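Local structure of iron-regulated outer membrane protein (Neisseria meningitidis, 4B7O) at residues Asn345-Ile359 with Tyr514-Ile526. The protein probably takes up iron across the meningococcal outer membrane as a TonB-dependent transporter, a plug domain filling its beta-barrel. Residues are numbered along the deposited sequence; the frame is centred on the assembly and turned at random.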
loop_
_atom_site.group_PDB
_atom_site.type_symbol
_atom_site.label_atom_id
_atom_site.label_comp_id
_atom_site.label_asym_id
_atom_site.label_seq_id
_atom_site.Cartn_x
_atom_site.Cartn_y
_atom_site.Cartn_z
ATOM N N ASN A 345 13.559 -22.175 -9.178
ATOM C CA ASN A 345 12.573 -21.154 -9.361
ATOM C C ASN A 345 12.417 -20.957 -10.866
ATOM O O ASN A 345 13.248 -20.301 -11.459
ATOM C CB ASN A 345 13.112 -19.882 -8.665
ATOM C CG ASN A 345 12.076 -18.772 -8.543
ATOM O OD1 ASN A 345 11.270 -18.556 -9.450
ATOM N ND2 ASN A 345 12.125 -18.034 -7.436
ATOM N N GLY A 346 11.396 -21.539 -11.503
ATOM C CA GLY A 346 11.159 -21.334 -12.975
ATOM C C GLY A 346 10.839 -19.882 -13.365
ATOM O O GLY A 346 11.236 -19.408 -14.444
ATOM N N TYR A 347 10.136 -19.169 -12.455
ATOM C CA TYR A 347 9.740 -17.783 -12.640
ATOM C C TYR A 347 10.982 -16.954 -12.795
ATOM O O TYR A 347 11.044 -16.100 -13.692
ATOM C CB TYR A 347 8.869 -17.259 -11.457
ATOM C CG TYR A 347 7.541 -17.985 -11.346
ATOM C CD1 TYR A 347 6.522 -17.772 -12.291
ATOM C CD2 TYR A 347 7.306 -18.909 -10.327
ATOM C CE1 TYR A 347 5.306 -18.443 -12.203
ATOM C CE2 TYR A 347 6.099 -19.605 -10.240
ATOM C CZ TYR A 347 5.107 -19.369 -11.183
ATOM O OH TYR A 347 3.898 -20.042 -11.101
ATOM N N ALA A 348 11.972 -17.203 -11.936
ATOM C CA ALA A 348 13.259 -16.479 -11.979
ATOM C C ALA A 348 14.230 -17.004 -13.028
ATOM O O ALA A 348 15.356 -16.477 -13.169
ATOM C CB ALA A 348 13.930 -16.493 -10.606
ATOM N N GLY A 349 13.791 -18.037 -13.758
ATOM C CA GLY A 349 14.589 -18.574 -14.847
ATOM C C GLY A 349 15.412 -19.783 -14.441
ATOM O O GLY A 349 16.052 -20.395 -15.284
ATOM N N ASN A 350 15.361 -20.154 -13.159
ATOM C CA ASN A 350 16.180 -21.236 -12.644
ATOM C C ASN A 350 17.627 -20.803 -12.776
ATOM O O ASN A 350 18.492 -21.603 -13.107
ATOM C CB ASN A 350 15.978 -22.541 -13.456
ATOM C CG ASN A 350 14.528 -22.957 -13.558
ATOM O OD1 ASN A 350 13.884 -22.692 -14.566
ATOM N ND2 ASN A 350 14.007 -23.619 -12.530
ATOM N N VAL A 351 17.885 -19.516 -12.585
ATOM C CA VAL A 351 19.274 -19.069 -12.473
ATOM C C VAL A 351 19.955 -19.885 -11.373
ATOM O O VAL A 351 19.462 -19.997 -10.242
ATOM C CB VAL A 351 19.369 -17.566 -12.170
ATOM C CG1 VAL A 351 20.779 -17.181 -11.770
ATOM C CG2 VAL A 351 18.872 -16.746 -13.351
ATOM N N VAL A 352 21.077 -20.497 -11.719
ATOM C CA VAL A 352 21.839 -21.246 -10.723
ATOM C C VAL A 352 22.636 -20.244 -9.909
ATOM O O VAL A 352 23.298 -19.395 -10.479
ATOM C CB VAL A 352 22.775 -22.290 -11.398
ATOM C CG1 VAL A 352 23.486 -23.158 -10.335
ATOM C CG2 VAL A 352 21.973 -23.143 -12.400
ATOM N N GLY A 353 22.551 -20.339 -8.580
ATOM C CA GLY A 353 23.310 -19.459 -7.658
ATOM C C GLY A 353 22.702 -18.068 -7.600
ATOM O O GLY A 353 21.582 -17.870 -8.074
ATOM N N PRO A 354 23.447 -17.090 -7.051
ATOM C CA PRO A 354 22.858 -15.778 -6.811
ATOM C C PRO A 354 22.063 -15.228 -8.012
ATOM O O PRO A 354 22.516 -15.339 -9.162
ATOM C CB PRO A 354 24.070 -14.888 -6.466
ATOM C CG PRO A 354 25.125 -15.811 -5.977
ATOM C CD PRO A 354 24.875 -17.138 -6.663
ATOM N N ASN A 355 20.875 -14.678 -7.735
ATOM C CA ASN A 355 20.072 -13.980 -8.742
ATOM C C ASN A 355 19.638 -12.615 -8.216
ATOM O O ASN A 355 19.043 -12.565 -7.166
ATOM C CB ASN A 355 18.847 -14.815 -9.127
ATOM C CG ASN A 355 18.180 -14.293 -10.373
ATOM O OD1 ASN A 355 18.801 -13.518 -11.101
ATOM N ND2 ASN A 355 16.926 -14.712 -10.644
ATOM N N HIS A 356 19.953 -11.538 -8.928
ATOM C CA HIS A 356 19.671 -10.167 -8.511
ATOM C C HIS A 356 18.683 -9.614 -9.461
ATOM O O HIS A 356 18.865 -9.701 -10.674
ATOM C CB HIS A 356 20.905 -9.268 -8.572
ATOM C CG HIS A 356 21.935 -9.603 -7.545
ATOM N ND1 HIS A 356 22.695 -10.743 -7.611
ATOM C CD2 HIS A 356 22.314 -8.938 -6.366
ATOM C CE1 HIS A 356 23.522 -10.789 -6.536
ATOM N NE2 HIS A 356 23.279 -9.699 -5.767
ATOM N N THR A 357 17.606 -9.048 -8.916
ATOM C CA THR A 357 16.592 -8.378 -9.716
ATOM C C THR A 357 16.336 -7.001 -9.115
ATOM O O THR A 357 16.183 -6.851 -7.870
ATOM C CB THR A 357 15.298 -9.196 -9.814
ATOM O OG1 THR A 357 15.608 -10.598 -9.786
ATOM C CG2 THR A 357 14.546 -8.857 -11.130
ATOM N N ARG A 358 16.285 -6.006 -9.999
ATOM C CA ARG A 358 16.189 -4.642 -9.564
ATOM C C ARG A 358 15.082 -3.887 -10.269
ATOM O O ARG A 358 14.837 -4.119 -11.452
ATOM C CB ARG A 358 17.534 -3.930 -9.804
ATOM C CG ARG A 358 18.057 -3.240 -8.562
ATOM C CD ARG A 358 19.566 -3.040 -8.560
ATOM N NE ARG A 358 19.949 -2.023 -9.530
ATOM C CZ ARG A 358 20.781 -2.257 -10.545
ATOM N NH1 ARG A 358 21.299 -3.470 -10.690
ATOM N NH2 ARG A 358 21.102 -1.299 -11.413
ATOM N N ILE A 359 14.440 -2.957 -9.561
ATOM C CA ILE A 359 13.494 -2.034 -10.176
ATOM C C ILE A 359 13.834 -0.654 -9.692
ATOM O O ILE A 359 14.016 -0.438 -8.511
ATOM C CB ILE A 359 12.065 -2.305 -9.759
ATOM C CG1 ILE A 359 11.687 -3.754 -9.965
ATOM C CG2 ILE A 359 11.130 -1.450 -10.606
ATOM C CD1 ILE A 359 10.305 -4.024 -9.429
ATOM N N TYR A 514 5.276 -5.874 -16.883
ATOM C CA TYR A 514 5.136 -7.293 -16.436
ATOM C C TYR A 514 6.056 -7.616 -15.239
ATOM O O TYR A 514 6.962 -6.827 -14.910
ATOM C CB TYR A 514 5.445 -8.209 -17.644
ATOM C CG TYR A 514 4.995 -9.652 -17.578
ATOM C CD1 TYR A 514 3.631 -10.004 -17.606
ATOM C CD2 TYR A 514 5.953 -10.694 -17.547
ATOM C CE1 TYR A 514 3.232 -11.351 -17.576
ATOM C CE2 TYR A 514 5.557 -12.017 -17.502
ATOM C CZ TYR A 514 4.229 -12.351 -17.519
ATOM O OH TYR A 514 3.925 -13.705 -17.481
ATOM N N ASP A 515 5.820 -8.728 -14.563
ATOM C CA ASP A 515 6.587 -9.024 -13.310
ATOM C C ASP A 515 8.072 -8.883 -13.529
ATOM O O ASP A 515 8.624 -9.397 -14.524
ATOM C CB ASP A 515 6.311 -10.447 -12.838
ATOM C CG ASP A 515 4.861 -10.668 -12.498
ATOM O OD1 ASP A 515 4.096 -9.683 -12.702
ATOM O OD2 ASP A 515 4.499 -11.797 -12.035
ATOM N N ALA A 516 8.722 -8.171 -12.632
ATOM C CA ALA A 516 10.152 -7.893 -12.761
ATOM C C ALA A 516 10.946 -9.189 -12.852
ATOM O O ALA A 516 11.886 -9.286 -13.637
ATOM C CB ALA A 516 10.682 -7.057 -11.565
ATOM N N LEU A 517 10.570 -10.159 -12.017
ATOM C CA LEU A 517 11.300 -11.401 -11.898
ATOM C C LEU A 517 11.181 -12.287 -13.144
ATOM O O LEU A 517 11.851 -13.305 -13.246
ATOM C CB LEU A 517 10.864 -12.168 -10.657
ATOM C CG LEU A 517 11.781 -13.370 -10.416
ATOM C CD1 LEU A 517 13.279 -13.031 -10.340
ATOM C CD2 LEU A 517 11.277 -14.102 -9.186
ATOM N N GLN A 518 10.377 -11.876 -14.116
ATOM C CA GLN A 518 10.206 -12.699 -15.301
ATOM C C GLN A 518 10.629 -11.938 -16.489
ATOM O O GLN A 518 10.538 -12.432 -17.595
ATOM C CB GLN A 518 8.764 -13.135 -15.472
ATOM C CG GLN A 518 8.261 -14.017 -14.370
ATOM C CD GLN A 518 7.170 -14.951 -14.900
ATOM O OE1 GLN A 518 7.445 -15.982 -15.552
ATOM N NE2 GLN A 518 5.926 -14.596 -14.636
ATOM N N THR A 519 11.152 -10.748 -16.271
ATOM C CA THR A 519 11.592 -9.906 -17.361
ATOM C C THR A 519 12.655 -10.524 -18.318
ATOM O O THR A 519 12.690 -10.184 -19.514
ATOM C CB THR A 519 12.078 -8.580 -16.803
ATOM O OG1 THR A 519 10.997 -7.976 -16.067
ATOM C CG2 THR A 519 12.495 -7.677 -17.927
ATOM N N HIS A 520 13.494 -11.427 -17.795
ATOM C CA HIS A 520 14.508 -12.146 -18.595
ATOM C C HIS A 520 13.961 -12.859 -19.810
ATOM O O HIS A 520 14.698 -13.107 -20.770
ATOM C CB HIS A 520 15.243 -13.148 -17.706
ATOM C CG HIS A 520 14.321 -13.989 -16.875
ATOM N ND1 HIS A 520 13.547 -14.952 -17.409
ATOM C CD2 HIS A 520 14.029 -13.952 -15.530
ATOM C CE1 HIS A 520 12.817 -15.520 -16.455
ATOM N NE2 HIS A 520 13.106 -14.907 -15.302
ATOM N N GLY A 521 12.683 -13.229 -19.757
ATOM C CA GLY A 521 11.982 -13.737 -20.929
ATOM C C GLY A 521 12.126 -15.215 -21.195
ATOM O O GLY A 521 11.691 -15.716 -22.226
ATOM N N LYS A 522 12.700 -15.934 -20.253
ATOM C CA LYS A 522 12.810 -17.365 -20.367
ATOM C C LYS A 522 11.472 -17.987 -20.733
ATOM O O LYS A 522 11.407 -19.001 -21.472
ATOM C CB LYS A 522 13.360 -17.943 -19.060
ATOM C CG LYS A 522 13.296 -19.468 -18.968
ATOM C CD LYS A 522 14.499 -20.032 -18.207
ATOM C CE LYS A 522 14.514 -21.552 -18.359
ATOM N NZ LYS A 522 15.345 -22.182 -17.295
ATOM N N ARG A 523 10.396 -17.363 -20.247
ATOM C CA ARG A 523 9.111 -17.986 -20.358
ATOM C C ARG A 523 8.343 -17.419 -21.501
ATOM O O ARG A 523 7.270 -17.915 -21.818
ATOM C CB ARG A 523 8.352 -17.843 -19.080
ATOM C CG ARG A 523 8.808 -18.797 -17.999
ATOM C CD ARG A 523 7.536 -19.448 -17.468
ATOM N NE ARG A 523 7.787 -20.501 -16.488
ATOM C CZ ARG A 523 7.230 -20.542 -15.283
ATOM N NH1 ARG A 523 6.366 -19.592 -14.936
ATOM N NH2 ARG A 523 7.528 -21.536 -14.443
ATOM N N GLY A 524 8.886 -16.396 -22.149
ATOM C CA GLY A 524 8.219 -15.886 -23.327
ATOM C C GLY A 524 8.398 -14.408 -23.480
ATOM O O GLY A 524 8.857 -13.734 -22.547
ATOM N N ILE A 525 8.075 -13.891 -24.667
ATOM C CA ILE A 525 8.201 -12.466 -24.861
ATOM C C ILE A 525 6.914 -11.883 -24.341
ATOM O O ILE A 525 5.856 -12.544 -24.413
ATOM C CB ILE A 525 8.407 -12.056 -26.325
ATOM C CG1 ILE A 525 9.624 -12.761 -26.915
ATOM C CG2 ILE A 525 8.658 -10.562 -26.399
ATOM C CD1 ILE A 525 10.881 -12.639 -26.059
ATOM N N ILE A 526 7.031 -10.686 -23.761
ATOM C CA ILE A 526 5.899 -9.938 -23.227
ATOM C C ILE A 526 5.946 -8.564 -23.825
ATOM O O ILE A 526 6.701 -7.686 -23.361
ATOM C CB ILE A 526 5.978 -9.730 -21.710
ATOM C CG1 ILE A 526 5.996 -11.070 -20.948
ATOM C CG2 ILE A 526 4.861 -8.782 -21.288
ATOM C CD1 ILE A 526 4.766 -11.945 -21.097
#
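His520 and the Tyr347 carbonyl illustrate how two loops of a barrel can be fastened through a ring edge. NE2 gives its hydrogen to Tyr347 O (2.9 Å), the acceptor lying close to the imidazole plane though the hydrogen bond is bent, with an N-H...O angle of 138°. The other ring nitrogen, ND1, accepts from Lys522 N, so bonds at both nitrogens, each near the ring plane, restrain its rotation. Lys522 reaches the end of the Gly346-Gly349 turn: NZ bonds to Gly349 O (2.8 Å) from above the carbonyl plane and to OD1 of Asn350 (3.1 Å), whose ND2 is held by Lys343 O. The phenol of Tyr347 receives Arg523 over one face, an off-centre cation-pi contact with planes 71° apart, while the Gln518 amide stands at the ring edge, almost perpendicular to it. Leu517 swings CG anti to its backbone N (chi1 -171°), which wedges CD1 between Ala348 CB (3.5 Å) and Thr357 OG1 (3.4 Å). Ala516 CB meets Ile359 CD1 (3.7 Å). The contact thus ties the loop entering strand 355-373 to the one leading into strand 525-528; strand 323-339 adds Arg337 against Leu517, and strand 376-391 packs Ile389 on Ala516.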